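Local atomic coordinates of ubiquitin-conjugating enzyme E2 U (Homo sapiens, PDB entry 1YRV), a protein that catalyses the covalent attachment of ubiquitin to other proteins as an E2 conjugating enzyme, taking ubiquitin from the E1 enzyme as a thioester. Residues Lys41-Lys46 and Val57-Leu62; Met53-Glu58 and Ile76-Glu81; Phe96-Asp101 and Leu146-Ile151. All blocks are in the same frame, centred on the assembly; numbering follows the deposited sequence.

Contact 1 of 3, residues Lys41-Lys46 and Val57-Leu62; sequences KGITAK and VEIEGL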
ATOM      1  N   LYS A  41      -3.310  -2.276  14.840  1.00 62.45           N
ATOM      2  CA  LYS A  41      -2.371  -3.363  15.024  1.00 61.04           C
ATOM      3  C   LYS A  41      -1.896  -3.823  13.657  1.00 59.31           C
ATOM      4  O   LYS A  41      -2.697  -3.990  12.742  1.00 59.45           O
ATOM      5  CB  LYS A  41      -3.088  -4.502  15.747  1.00 63.74           C
ATOM      6  CG  LYS A  41      -2.334  -5.826  15.779  1.00 68.14           C
ATOM      7  CD  LYS A  41      -3.288  -7.004  15.546  1.00 69.08           C
ATOM      8  CE  LYS A  41      -2.574  -8.364  15.665  1.00 71.55           C
ATOM      9  NZ  LYS A  41      -1.341  -8.517  14.812  1.00 70.35           N
ATOM     10  N   GLY A  42      -0.591  -4.017  13.521  1.00 58.05           N
ATOM     11  CA  GLY A  42      -0.033  -4.485  12.263  1.00 57.15           C
ATOM     12  C   GLY A  42       0.204  -3.447  11.179  1.00 56.11           C
ATOM     13  O   GLY A  42       0.518  -3.806  10.051  1.00 57.23           O
ATOM     14  N   ILE A  43       0.080  -2.169  11.522  1.00 54.70           N
ATOM     15  CA  ILE A  43       0.254  -1.097  10.571  1.00 53.56           C
ATOM     16  C   ILE A  43       1.059   0.066  11.143  1.00 53.46           C
ATOM     17  O   ILE A  43       0.728   0.623  12.189  1.00 54.89           O
ATOM     18  CB  ILE A  43      -1.109  -0.602  10.110  1.00 52.85           C
ATOM     19  CG1 ILE A  43      -1.644  -1.548   9.043  1.00 52.18           C
ATOM     20  CG2 ILE A  43      -1.006   0.821   9.603  1.00 53.69           C
ATOM     21  CD1 ILE A  43      -3.093  -1.722   9.098  1.00 50.43           C
ATOM     22  N   THR A  44       2.117   0.431  10.435  1.00 53.17           N
ATOM     23  CA  THR A  44       2.991   1.518  10.846  1.00 51.64           C
ATOM     24  C   THR A  44       3.197   2.402   9.648  1.00 50.05           C
ATOM     25  O   THR A  44       3.401   1.908   8.535  1.00 50.16           O
ATOM     26  CB  THR A  44       4.345   0.984  11.274  1.00 52.26           C
ATOM     27  OG1 THR A  44       4.142  -0.131  12.149  1.00 54.21           O
ATOM     28  CG2 THR A  44       5.132   2.053  12.006  1.00 52.29           C
ATOM     29  N   ALA A  45       3.129   3.709   9.866  1.00 48.75           N
ATOM     30  CA  ALA A  45       3.301   4.666   8.777  1.00 47.80           C
ATOM     31  C   ALA A  45       3.933   5.906   9.352  1.00 47.41           C
ATOM     32  O   ALA A  45       3.502   6.420  10.377  1.00 46.93           O
ATOM     33  CB  ALA A  45       1.962   4.988   8.146  1.00 43.02           C
ATOM     34  N   LYS A  46       4.976   6.373   8.698  1.00 49.87           N
ATOM     35  CA  LYS A  46       5.672   7.537   9.192  1.00 52.08           C
ATOM     36  C   LYS A  46       5.999   8.513   8.069  1.00 52.00           C
ATOM     37  O   LYS A  46       6.480   8.104   7.009  1.00 50.09           O
ATOM     38  CB  LYS A  46       6.962   7.073   9.874  1.00 56.49           C
ATOM     39  CG  LYS A  46       7.680   8.133  10.688  1.00 62.80           C
ATOM     40  CD  LYS A  46       6.936   8.480  11.998  1.00 65.65           C
ATOM     41  CE  LYS A  46       7.445   9.827  12.536  1.00 67.24           C
ATOM     42  NZ  LYS A  46       8.877  10.076  12.087  1.00 67.54           N
ATOM     43  N   VAL A  57       5.910   2.977   4.937  1.00 47.93           N
ATOM     44  CA  VAL A  57       4.965   2.122   5.608  1.00 48.78           C
ATOM     45  C   VAL A  57       5.289   0.633   5.609  1.00 48.78           C
ATOM     46  O   VAL A  57       5.924   0.108   4.699  1.00 46.40           O
ATOM     47  CB  VAL A  57       3.533   2.290   5.021  1.00 49.70           C
ATOM     48  CG1 VAL A  57       3.284   3.736   4.663  1.00 50.28           C
ATOM     49  CG2 VAL A  57       3.332   1.394   3.827  1.00 51.42           C
ATOM     50  N   GLU A  58       4.815  -0.022   6.660  1.00 50.23           N
ATOM     51  CA  GLU A  58       4.943  -1.461   6.875  1.00 51.71           C
ATOM     52  C   GLU A  58       3.578  -2.019   7.265  1.00 49.08           C
ATOM     53  O   GLU A  58       2.967  -1.583   8.253  1.00 46.85           O
ATOM     54  CB  GLU A  58       5.956  -1.742   7.980  1.00 55.15           C
ATOM     55  CG  GLU A  58       7.387  -1.635   7.487  1.00 63.21           C
ATOM     56  CD  GLU A  58       8.405  -2.363   8.386  1.00 68.09           C
ATOM     57  OE1 GLU A  58       8.058  -3.432   8.962  1.00 69.23           O
ATOM     58  OE2 GLU A  58       9.562  -1.874   8.484  1.00 70.16           O
ATOM     59  N   ILE A  59       3.101  -2.970   6.473  1.00 47.95           N
ATOM     60  CA  ILE A  59       1.813  -3.580   6.730  1.00 48.15           C
ATOM     61  C   ILE A  59       1.966  -5.081   6.902  1.00 50.08           C
ATOM     62  O   ILE A  59       2.491  -5.752   6.023  1.00 47.48           O
ATOM     63  CB  ILE A  59       0.835  -3.323   5.587  1.00 46.54           C
ATOM     64  CG1 ILE A  59       0.758  -1.834   5.272  1.00 47.04           C
ATOM     65  CG2 ILE A  59      -0.559  -3.780   5.996  1.00 47.55           C
ATOM     66  CD1 ILE A  59      -0.070  -1.525   4.030  1.00 44.66           C
ATOM     67  N   GLU A  60       1.539  -5.605   8.049  1.00 52.80           N
ATOM     68  CA  GLU A  60       1.659  -7.041   8.289  1.00 55.20           C
ATOM     69  C   GLU A  60       0.684  -7.832   7.419  1.00 56.56           C
ATOM     70  O   GLU A  60      -0.421  -7.359   7.095  1.00 55.65           O
ATOM     71  CB  GLU A  60       1.428  -7.362   9.765  1.00 55.47           C
ATOM     72  CG  GLU A  60       2.545  -6.869  10.673  1.00 60.12           C
ATOM     73  CD  GLU A  60       2.292  -7.167  12.165  1.00 62.69           C
ATOM     74  OE1 GLU A  60       1.165  -7.618  12.500  1.00 63.31           O
ATOM     75  OE2 GLU A  60       3.216  -6.939  12.997  1.00 62.75           O
ATOM     76  N   GLY A  61       1.123  -9.026   7.018  1.00 57.91           N
ATOM     77  CA  GLY A  61       0.306  -9.889   6.187  1.00 59.13           C
ATOM     78  C   GLY A  61      -1.015 -10.182   6.862  1.00 59.56           C
ATOM     79  O   GLY A  61      -1.066 -10.406   8.059  1.00 57.77           O
ATOM     80  N   LEU A  62      -2.095 -10.180   6.099  1.00 61.97           N
ATOM     81  CA  LEU A  62      -3.398 -10.437   6.689  1.00 64.59           C
ATOM     82  C   LEU A  62      -3.432 -11.792   7.394  1.00 67.47           C
ATOM     83  O   LEU A  62      -2.582 -12.674   7.163  1.00 68.23           O
ATOM     84  CB  LEU A  62      -4.477 -10.402   5.612  1.00 62.70           C
ATOM     85  CG  LEU A  62      -5.883 -10.080   6.078  1.00 60.18           C
ATOM     86  CD1 LEU A  62      -5.862  -8.755   6.762  1.00 58.19           C
ATOM     87  CD2 LEU A  62      -6.842 -10.086   4.904  1.00 59.59           C
TER
HETATM   88  O   HOH W   1      -1.484  -7.874  11.922  1.00 53.93           O
HETATM   89  O   HOH W   2       1.572  -6.837  15.707  1.00 76.38           O

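Contact 2 of 3, residues Met53-Glu58 and Ile76-Glu81; sequences MEWEVE and IHFTSE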
ATOM      1  N   MET A  53       4.204  14.476   2.387  1.00 45.81           N
ATOM      2  CA  MET A  53       3.866  13.876   1.112  1.00 48.42           C
ATOM      3  C   MET A  53       4.515  12.516   0.910  1.00 48.98           C
ATOM      4  O   MET A  53       4.003  11.685   0.156  1.00 50.11           O
ATOM      5  CB  MET A  53       4.334  14.779  -0.026  1.00 48.96           C
ATOM      6  CG  MET A  53       3.627  16.123  -0.119  1.00 50.54           C
ATOM      7  SD  MET A  53       1.927  16.138  -0.778  1.00 50.72           S
ATOM      8  CE  MET A  53       1.010  16.525   0.670  1.00 45.73           C
ATOM      9  N   GLU A  54       5.647  12.307   1.571  1.00 48.94           N
ATOM     10  CA  GLU A  54       6.391  11.081   1.418  1.00 49.64           C
ATOM     11  C   GLU A  54       6.275  10.255   2.674  1.00 48.42           C
ATOM     12  O   GLU A  54       6.564  10.743   3.768  1.00 46.34           O
ATOM     13  CB  GLU A  54       7.865  11.391   1.118  1.00 53.55           C
ATOM     14  CG  GLU A  54       8.127  12.198  -0.160  1.00 57.39           C
ATOM     15  CD  GLU A  54       7.455  11.577  -1.384  1.00 63.19           C
ATOM     16  OE1 GLU A  54       7.405  10.320  -1.475  1.00 67.98           O
ATOM     17  OE2 GLU A  54       6.985  12.330  -2.276  1.00 64.24           O
ATOM     18  N   TRP A  55       5.840   9.000   2.516  1.00 48.06           N
ATOM     19  CA  TRP A  55       5.669   8.092   3.666  1.00 46.44           C
ATOM     20  C   TRP A  55       6.368   6.761   3.556  1.00 46.98           C
ATOM     21  O   TRP A  55       6.546   6.215   2.471  1.00 47.27           O
ATOM     22  CB  TRP A  55       4.197   7.755   3.883  1.00 44.28           C
ATOM     23  CG  TRP A  55       3.396   8.922   4.164  1.00 43.22           C
ATOM     24  CD1 TRP A  55       3.069   9.907   3.294  1.00 39.70           C
ATOM     25  CD2 TRP A  55       2.901   9.320   5.450  1.00 41.32           C
ATOM     26  NE1 TRP A  55       2.404  10.907   3.962  1.00 40.27           N
ATOM     27  CE2 TRP A  55       2.287  10.569   5.277  1.00 39.51           C
ATOM     28  CE3 TRP A  55       2.915   8.730   6.723  1.00 44.08           C
ATOM     29  CZ2 TRP A  55       1.708  11.258   6.340  1.00 41.38           C
ATOM     30  CZ3 TRP A  55       2.334   9.410   7.784  1.00 41.41           C
ATOM     31  CH2 TRP A  55       1.730  10.671   7.580  1.00 42.80           C
ATOM     32  N   GLU A  56       6.722   6.222   4.712  1.00 47.74           N
ATOM     33  CA  GLU A  56       7.327   4.913   4.775  1.00 48.38           C
ATOM     34  C   GLU A  56       6.379   4.040   5.572  1.00 48.39           C
ATOM     35  O   GLU A  56       6.059   4.322   6.737  1.00 48.30           O
ATOM     36  CB  GLU A  56       8.690   4.984   5.428  1.00 50.16           C
ATOM     37  CG  GLU A  56       9.769   5.415   4.468  1.00 52.89           C
ATOM     38  CD  GLU A  56      11.144   5.420   5.120  1.00 55.55           C
ATOM     39  OE1 GLU A  56      12.127   5.822   4.457  1.00 57.15           O
ATOM     40  OE2 GLU A  56      11.235   5.022   6.303  1.00 56.72           O
ATOM     41  N   VAL A  57       5.910   2.977   4.937  1.00 47.93           N
ATOM     42  CA  VAL A  57       4.965   2.122   5.608  1.00 48.78           C
ATOM     43  C   VAL A  57       5.289   0.633   5.609  1.00 48.78           C
ATOM     44  O   VAL A  57       5.924   0.108   4.699  1.00 46.40           O
ATOM     45  CB  VAL A  57       3.533   2.290   5.021  1.00 49.70           C
ATOM     46  CG1 VAL A  57       3.284   3.736   4.663  1.00 50.28           C
ATOM     47  CG2 VAL A  57       3.332   1.394   3.827  1.00 51.42           C
ATOM     48  N   GLU A  58       4.815  -0.022   6.660  1.00 50.23           N
ATOM     49  CA  GLU A  58       4.943  -1.461   6.875  1.00 51.71           C
ATOM     50  C   GLU A  58       3.578  -2.019   7.265  1.00 49.08           C
ATOM     51  O   GLU A  58       2.967  -1.583   8.253  1.00 46.85           O
ATOM     52  CB  GLU A  58       5.956  -1.742   7.980  1.00 55.15           C
ATOM     53  CG  GLU A  58       7.387  -1.635   7.487  1.00 63.21           C
ATOM     54  CD  GLU A  58       8.405  -2.363   8.386  1.00 68.09           C
ATOM     55  OE1 GLU A  58       8.058  -3.432   8.962  1.00 69.23           O
ATOM     56  OE2 GLU A  58       9.562  -1.874   8.484  1.00 70.16           O
ATOM     57  N   ILE A  76       4.687   5.559   0.167  1.00 46.92           N
ATOM     58  CA  ILE A  76       3.470   6.155  -0.394  1.00 44.16           C
ATOM     59  C   ILE A  76       3.757   7.630  -0.691  1.00 43.05           C
ATOM     60  O   ILE A  76       4.086   8.405   0.212  1.00 46.14           O
ATOM     61  CB  ILE A  76       2.282   6.036   0.602  1.00 42.43           C
ATOM     62  CG1 ILE A  76       2.039   4.549   0.918  1.00 41.12           C
ATOM     63  CG2 ILE A  76       1.034   6.706   0.030  1.00 37.62           C
ATOM     64  CD1 ILE A  76       0.830   4.303   1.756  1.00 38.46           C
ATOM     65  N   HIS A  77       3.666   7.993  -1.960  0.50 40.09           N
ATOM     66  CA  HIS A  77       3.898   9.351  -2.373  0.50 36.81           C
ATOM     67  C   HIS A  77       2.602  10.044  -2.743  0.50 35.24           C
ATOM     68  O   HIS A  77       1.950   9.698  -3.720  0.50 32.65           O
ATOM     69  CB  HIS A  77       4.835   9.381  -3.566  0.50 35.83           C
ATOM     70  CG  HIS A  77       4.756  10.653  -4.349  0.50 38.81           C
ATOM     71  ND1 HIS A  77       5.206  11.859  -3.857  0.50 39.13           N
ATOM     72  CD2 HIS A  77       4.235  10.914  -5.572  0.50 39.29           C
ATOM     73  CE1 HIS A  77       4.966  12.810  -4.743  0.50 39.29           C
ATOM     74  NE2 HIS A  77       4.377  12.264  -5.791  0.50 39.38           N
ATOM     75  N   PHE A  78       2.211  10.989  -1.902  1.00 37.48           N
ATOM     76  CA  PHE A  78       1.041  11.818  -2.152  1.00 39.09           C
ATOM     77  C   PHE A  78       1.491  13.034  -2.973  1.00 41.04           C
ATOM     78  O   PHE A  78       2.689  13.356  -3.035  1.00 43.46           O
ATOM     79  CB  PHE A  78       0.461  12.336  -0.853  1.00 37.42           C
ATOM     80  CG  PHE A  78      -0.177  11.279  -0.034  1.00 39.11           C
ATOM     81  CD1 PHE A  78       0.545  10.617   0.945  1.00 39.43           C
ATOM     82  CD2 PHE A  78      -1.522  10.944  -0.236  1.00 38.67           C
ATOM     83  CE1 PHE A  78      -0.061   9.632   1.717  1.00 40.21           C
ATOM     84  CE2 PHE A  78      -2.148   9.952   0.528  1.00 39.59           C
ATOM     85  CZ  PHE A  78      -1.432   9.291   1.514  1.00 39.60           C
ATOM     86  N   THR A  79       0.527  13.698  -3.592  1.00 40.35           N
ATOM     87  CA  THR A  79       0.769  14.898  -4.371  1.00 39.21           C
ATOM     88  C   THR A  79      -0.107  16.045  -3.802  1.00 39.91           C
ATOM     89  O   THR A  79      -1.077  15.811  -3.065  1.00 38.14           O
ATOM     90  CB  THR A  79       0.335  14.705  -5.813  1.00 38.80           C
ATOM     91  OG1 THR A  79      -1.098  14.590  -5.852  1.00 40.03           O
ATOM     92  CG2 THR A  79       0.974  13.465  -6.416  1.00 38.93           C
ATOM     93  N   SER A  80       0.221  17.270  -4.197  1.00 40.83           N
ATOM     94  CA  SER A  80      -0.501  18.454  -3.769  1.00 43.23           C
ATOM     95  C   SER A  80      -1.951  18.396  -4.239  1.00 42.31           C
ATOM     96  O   SER A  80      -2.763  19.234  -3.879  1.00 44.04           O
ATOM     97  CB  SER A  80       0.211  19.718  -4.297  1.00 42.56           C
ATOM     98  OG  SER A  80       0.382  19.612  -5.716  1.00 47.09           O
ATOM     99  N   GLU A  81      -2.288  17.383  -5.028  1.00 45.30           N
ATOM    100  CA  GLU A  81      -3.666  17.216  -5.519  1.00 46.20           C
ATOM    101  C   GLU A  81      -4.419  16.301  -4.558  1.00 44.72           C
ATOM    102  O   GLU A  81      -5.623  16.161  -4.665  1.00 43.29           O
ATOM    103  CB  GLU A  81      -3.662  16.544  -6.896  1.00 51.12           C
ATOM    104  CG  GLU A  81      -2.576  17.061  -7.786  1.00 58.32           C
ATOM    105  CD  GLU A  81      -2.757  18.512  -8.031  1.00 62.37           C
ATOM    106  OE1 GLU A  81      -3.843  18.827  -8.577  1.00 65.67           O
ATOM    107  OE2 GLU A  81      -1.850  19.312  -7.667  1.00 60.12           O
TER

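Contact 3 of 3, residues Phe96-Asp101 and Leu146-Ile151; sequences FHPNVD and LEAARI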
ATOM      1  N   PHE A  96       7.591 -11.040  -4.924  1.00 51.47           N
ATOM      2  CA  PHE A  96       7.106 -12.084  -5.825  1.00 49.67           C
ATOM      3  C   PHE A  96       5.612 -12.137  -5.490  1.00 47.35           C
ATOM      4  O   PHE A  96       5.186 -12.854  -4.584  1.00 47.62           O
ATOM      5  CB  PHE A  96       7.771 -13.421  -5.504  1.00 49.57           C
ATOM      6  CG  PHE A  96       7.449 -14.497  -6.493  1.00 49.74           C
ATOM      7  CD1 PHE A  96       6.848 -15.684  -6.087  1.00 48.40           C
ATOM      8  CD2 PHE A  96       7.794 -14.346  -7.828  1.00 48.19           C
ATOM      9  CE1 PHE A  96       6.606 -16.713  -7.008  1.00 46.75           C
ATOM     10  CE2 PHE A  96       7.554 -15.373  -8.754  1.00 48.88           C
ATOM     11  CZ  PHE A  96       6.965 -16.548  -8.345  1.00 45.44           C
ATOM     12  N   HIS A  97       4.817 -11.366  -6.223  1.00 46.77           N
ATOM     13  CA  HIS A  97       3.401 -11.238  -5.921  1.00 42.50           C
ATOM     14  C   HIS A  97       2.612 -11.157  -7.208  1.00 43.41           C
ATOM     15  O   HIS A  97       3.015 -10.502  -8.147  1.00 45.43           O
ATOM     16  CB  HIS A  97       3.224  -9.975  -5.055  1.00 39.75           C
ATOM     17  CG  HIS A  97       1.849  -9.809  -4.486  1.00 40.30           C
ATOM     18  ND1 HIS A  97       0.738  -9.658  -5.290  1.00 39.58           N
ATOM     19  CD2 HIS A  97       1.405  -9.820  -3.213  1.00 38.04           C
ATOM     20  CE1 HIS A  97      -0.337  -9.596  -4.528  1.00 40.49           C
ATOM     21  NE2 HIS A  97       0.032  -9.690  -3.266  1.00 40.86           N
ATOM     22  N   PRO A  98       1.474 -11.842  -7.272  1.00 44.88           N
ATOM     23  CA  PRO A  98       0.612 -11.865  -8.455  1.00 47.33           C
ATOM     24  C   PRO A  98       0.133 -10.499  -8.965  1.00 50.21           C
ATOM     25  O   PRO A  98      -0.054 -10.322 -10.166  1.00 51.37           O
ATOM     26  CB  PRO A  98      -0.564 -12.737  -8.012  1.00 45.16           C
ATOM     27  CG  PRO A  98       0.043 -13.618  -6.950  1.00 46.42           C
ATOM     28  CD  PRO A  98       0.893 -12.647  -6.189  1.00 45.56           C
ATOM     29  N   ASN A  99      -0.066  -9.533  -8.070  1.00 52.13           N
ATOM     30  CA  ASN A  99      -0.570  -8.243  -8.506  1.00 54.52           C
ATOM     31  C   ASN A  99       0.413  -7.087  -8.444  1.00 55.81           C
ATOM     32  O   ASN A  99       0.048  -5.953  -8.751  1.00 56.94           O
ATOM     33  CB  ASN A  99      -1.829  -7.903  -7.715  1.00 54.38           C
ATOM     34  CG  ASN A  99      -2.848  -9.026  -7.746  1.00 54.88           C
ATOM     35  OD1 ASN A  99      -3.362  -9.429  -6.711  1.00 56.83           O
ATOM     36  ND2 ASN A  99      -3.128  -9.547  -8.928  1.00 54.01           N
ATOM     37  N   VAL A 100       1.658  -7.363  -8.074  1.00 55.21           N
ATOM     38  CA  VAL A 100       2.649  -6.303  -8.006  1.00 55.19           C
ATOM     39  C   VAL A 100       3.462  -6.327  -9.287  1.00 58.04           C
ATOM     40  O   VAL A 100       4.012  -7.357  -9.670  1.00 58.87           O
ATOM     41  CB  VAL A 100       3.571  -6.480  -6.784  1.00 51.89           C
ATOM     42  CG1 VAL A 100       4.569  -5.352  -6.714  1.00 50.58           C
ATOM     43  CG2 VAL A 100       2.736  -6.531  -5.521  1.00 47.59           C
ATOM     44  N   ASP A 101       3.499  -5.191  -9.972  1.00 61.00           N
ATOM     45  CA  ASP A 101       4.241  -5.083 -11.214  1.00 63.98           C
ATOM     46  C   ASP A 101       5.674  -5.501 -10.934  1.00 66.68           C
ATOM     47  O   ASP A 101       6.398  -4.816 -10.212  1.00 65.98           O
ATOM     48  CB  ASP A 101       4.249  -3.655 -11.723  1.00 65.29           C
ATOM     49  CG  ASP A 101       4.615  -3.578 -13.184  1.00 67.76           C
ATOM     50  OD1 ASP A 101       3.679  -3.496 -14.011  1.00 68.37           O
ATOM     51  OD2 ASP A 101       5.827  -3.615 -13.502  1.00 68.17           O
ATOM     52  N   LEU A 146       2.566 -13.510 -13.642  1.00 53.44           N
ATOM     53  CA  LEU A 146       2.084 -14.835 -14.029  1.00 54.93           C
ATOM     54  C   LEU A 146       2.658 -16.008 -13.244  1.00 54.49           C
ATOM     55  O   LEU A 146       1.914 -16.873 -12.784  1.00 53.14           O
ATOM     56  CB  LEU A 146       2.380 -15.058 -15.509  1.00 57.53           C
ATOM     57  CG  LEU A 146       1.789 -14.041 -16.486  1.00 59.38           C
ATOM     58  CD1 LEU A 146       2.253 -14.391 -17.900  1.00 62.03           C
ATOM     59  CD2 LEU A 146       0.261 -14.078 -16.405  1.00 60.54           C
ATOM     60  N   GLU A 147       3.981 -16.053 -13.125  1.00 53.28           N
ATOM     61  CA  GLU A 147       4.625 -17.133 -12.400  1.00 52.39           C
ATOM     62  C   GLU A 147       4.194 -17.163 -10.954  1.00 50.29           C
ATOM     63  O   GLU A 147       3.966 -18.227 -10.397  1.00 49.13           O
ATOM     64  CB  GLU A 147       6.143 -17.013 -12.474  1.00 53.61           C
ATOM     65  CG  GLU A 147       6.684 -17.297 -13.852  1.00 58.16           C
ATOM     66  CD  GLU A 147       6.334 -16.212 -14.834  1.00 61.80           C
ATOM     67  OE1 GLU A 147       6.910 -15.107 -14.737  1.00 62.14           O
ATOM     68  OE2 GLU A 147       5.463 -16.465 -15.693  1.00 64.28           O
ATOM     69  N   ALA A 148       4.081 -15.989 -10.349  1.00 48.40           N
ATOM     70  CA  ALA A 148       3.681 -15.905  -8.956  1.00 47.81           C
ATOM     71  C   ALA A 148       2.278 -16.472  -8.779  1.00 48.06           C
ATOM     72  O   ALA A 148       2.024 -17.279  -7.879  1.00 47.59           O
ATOM     73  CB  ALA A 148       3.735 -14.421  -8.463  1.00 45.81           C
ATOM     74  N   ALA A 149       1.364 -16.043  -9.647  1.00 48.60           N
ATOM     75  CA  ALA A 149      -0.035 -16.493  -9.590  1.00 49.83           C
ATOM     76  C   ALA A 149      -0.109 -18.011  -9.796  1.00 51.04           C
ATOM     77  O   ALA A 149      -0.721 -18.757  -9.010  1.00 51.63           O
ATOM     78  CB  ALA A 149      -0.849 -15.776 -10.669  1.00 47.11           C
ATOM     79  N   ARG A 150       0.520 -18.450 -10.873  1.00 50.19           N
ATOM     80  CA  ARG A 150       0.570 -19.860 -11.200  1.00 52.20           C
ATOM     81  C   ARG A 150       1.019 -20.695  -9.980  1.00 52.62           C
ATOM     82  O   ARG A 150       0.320 -21.609  -9.562  1.00 53.69           O
ATOM     83  CB  ARG A 150       1.527 -20.046 -12.368  1.00 51.19           C
ATOM     84  CG  ARG A 150       1.653 -21.436 -12.857  1.00 53.62           C
ATOM     85  CD  ARG A 150       2.250 -21.385 -14.228  1.00 53.39           C
ATOM     86  NE  ARG A 150       3.674 -21.054 -14.224  1.00 51.39           N
ATOM     87  CZ  ARG A 150       4.401 -21.029 -15.339  1.00 50.49           C
ATOM     88  NH1 ARG A 150       3.816 -21.290 -16.512  1.00 49.60           N
ATOM     89  NH2 ARG A 150       5.713 -20.824 -15.286  1.00 47.62           N
ATOM     90  N   ILE A 151       2.162 -20.366  -9.393  1.00 52.66           N
ATOM     91  CA  ILE A 151       2.654 -21.120  -8.242  1.00 54.04           C
ATOM     92  C   ILE A 151       1.732 -21.039  -7.043  1.00 56.87           C
ATOM     93  O   ILE A 151       1.646 -21.976  -6.228  1.00 57.16           O
ATOM     94  CB  ILE A 151       4.023 -20.627  -7.792  1.00 53.85           C
ATOM     95  CG1 ILE A 151       5.072 -21.134  -8.777  1.00 53.71           C
ATOM     96  CG2 ILE A 151       4.316 -21.093  -6.347  1.00 52.63           C
ATOM     97  CD1 ILE A 151       6.466 -20.659  -8.474  1.00 53.11           C
TER

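Contact 1 of 3, residues Lys41-Lys46 and Val57-Leu62
E60 reaches across the start of the hairpin to K41, and most of the side-chain detail lies at this end. The glutamate has CG anti to its carbonyl carbon (chi1 -69°) and runs extended from there, which carries the carboxylate over G42, with E60 OE1 3.4 Å from G42 CA. A side chain at G42 would run into that carboxylate and, at these backbone angles, into the preceding carbonyl as well. K41 bends at chi2 and chi4, meets E60 at about a right angle, and forms a long salt bridge, K41 NZ to E60 OE1 at 3.5 Å. Water fills in where the two charges stay apart: one molecule accepts from K41 NZ and donates to E60 OE1 at 2.7 Å, and a second donates to E60 OE2 and accepts only weakly from K41 NZ.

Behind this pair the strands run antiparallel. The amide N of E60 gives a nearly straight bond to G42 O (2.9 Å), and T44 and E58 exchange backbone N-H and C=O in both directions. I43 and I59 lie side by side on one face, CG1 of I43 against CG2 of I59 at 3.9 Å. On the same face CB of A45 meets CG1 of V57, also at 3.9 Å. Helix 124-135 covers the isoleucines there, through L129, L131 and Q132. T44 and E58 point to the other, exposed face. With strand 43-47 at the sheet edge paired to strand 54-60, this is the first beta hairpin of the UBC fold, the N-terminal catalytic domain of this longer protein.

Contact 2 of 3, residues Met53-Glu58 and Ile76-Glu81
The second hairpin of the UBC beta meander pairs strand 54-60 with strand 71-77, and this contact lies at its open end, where the pairing runs out into the loop that follows. W55 and I76 form the hydrogen-bonded antiparallel pair, W55 N donating to I76 O at 3.0 Å and I76 N returning a bond to W55 O. One step further, F78 N donates to M53 O at 2.8 Å, in the carbonyl plane, so the backbone match outlasts the strand 71-77 itself.

E54 and H77 share the face away from the tryptophan. CG of H77 stands anti to its backbone N (chi1 160°), while E54 folds back at chi2; together these lay the carboxylate nearly flat with the imidazole, the planes 10° apart. E54 OE2 comes to the ring edge and accepts from H77 ND1 at a very short 2.4 Å, a length that is doubtful.

On the other face W55 presents CD1 to the edge of the F78 ring, 3.5 Å from F78 CE1, with the two rings steeply inclined at 78°. The indole N-H gives its hydrogen bond to M52 O, though NE1 also lies beside the F78 ring. I76 packs its CB against CB of W55, and its CD1 end meets CG1 of V57 at 3.8 Å, the two side chains crossing at about a right angle. M53 sets its sulphur against the backbone of T79, M53 SD to T79 C 3.6 Å. Helix 23-38 covers this face, A24 and L28 against M53, L28 against F78, and F32 edge-to-face with W55, while strand 43-47 flanks strand 54-60 on its far side.

Contact 3 of 3, residues Phe96-Asp101 and Leu146-Ile151
F96 turns its CG to the side opposite the backbone N (chi1 -173°), which swings the ring out from the loop to the helix, and its face settles on A148. A148 CB sits 3.8 Å from the centroid of the F96 ring, only 7° off the normal, a CH-pi contact. F96 CZ reaches further to the backbone, 3.4 Å from A148 CA, and at the ring edge CD1 of I151 comes within 4.1 Å of F96 CZ. An alanine in place of F96 is likely to leave the A148 methyl without its ring and open a gap beside I151.

The same methyl is wedged from the loop side by P98, whose N lies 3.6 Å from A148 CB. The proline ring then passes on to A149, P98 CB against A149 CB at 4.0 Å. H97 points its ring the other way: H97 ND1 accepts from N99 N in the ring plane at 2.9 Å, and NE2 bonds to L135 O, which fixes the imidazole's rotation. Its side chain lies about 8 Å from the side chain of C108, predicted to carry the ubiquitin thioester.

The loop between strand 88-91 and helix 110-113 is thus seated on helix 146-153, with helix 156-166 alongside, Y159 packed on P98, I162 on F96, and both on I151.

How the contacts relate
Following the chain from the N terminus, contact 1 closes the first hairpin, folding 57-62 back on 41-46. Contact 2 opens within that hairpin, at 53-58, and closes only at 76-81, so the two cross along the chain rather than nest, sharing V57 and E58. Both use strand 54-60, the inner strand that ties 43-47 to 71-77, and they touch where K46 meets E56 and W55. Contact 3 comes wholly later and touches neither: its nearest atoms lie about 9 Å from contact 1 and about 12 Å from contact 2. It closes a long excursion, joining the loop ahead of the predicted active-site cysteine to the helical C-terminal part, across the chain's centre from contact 2.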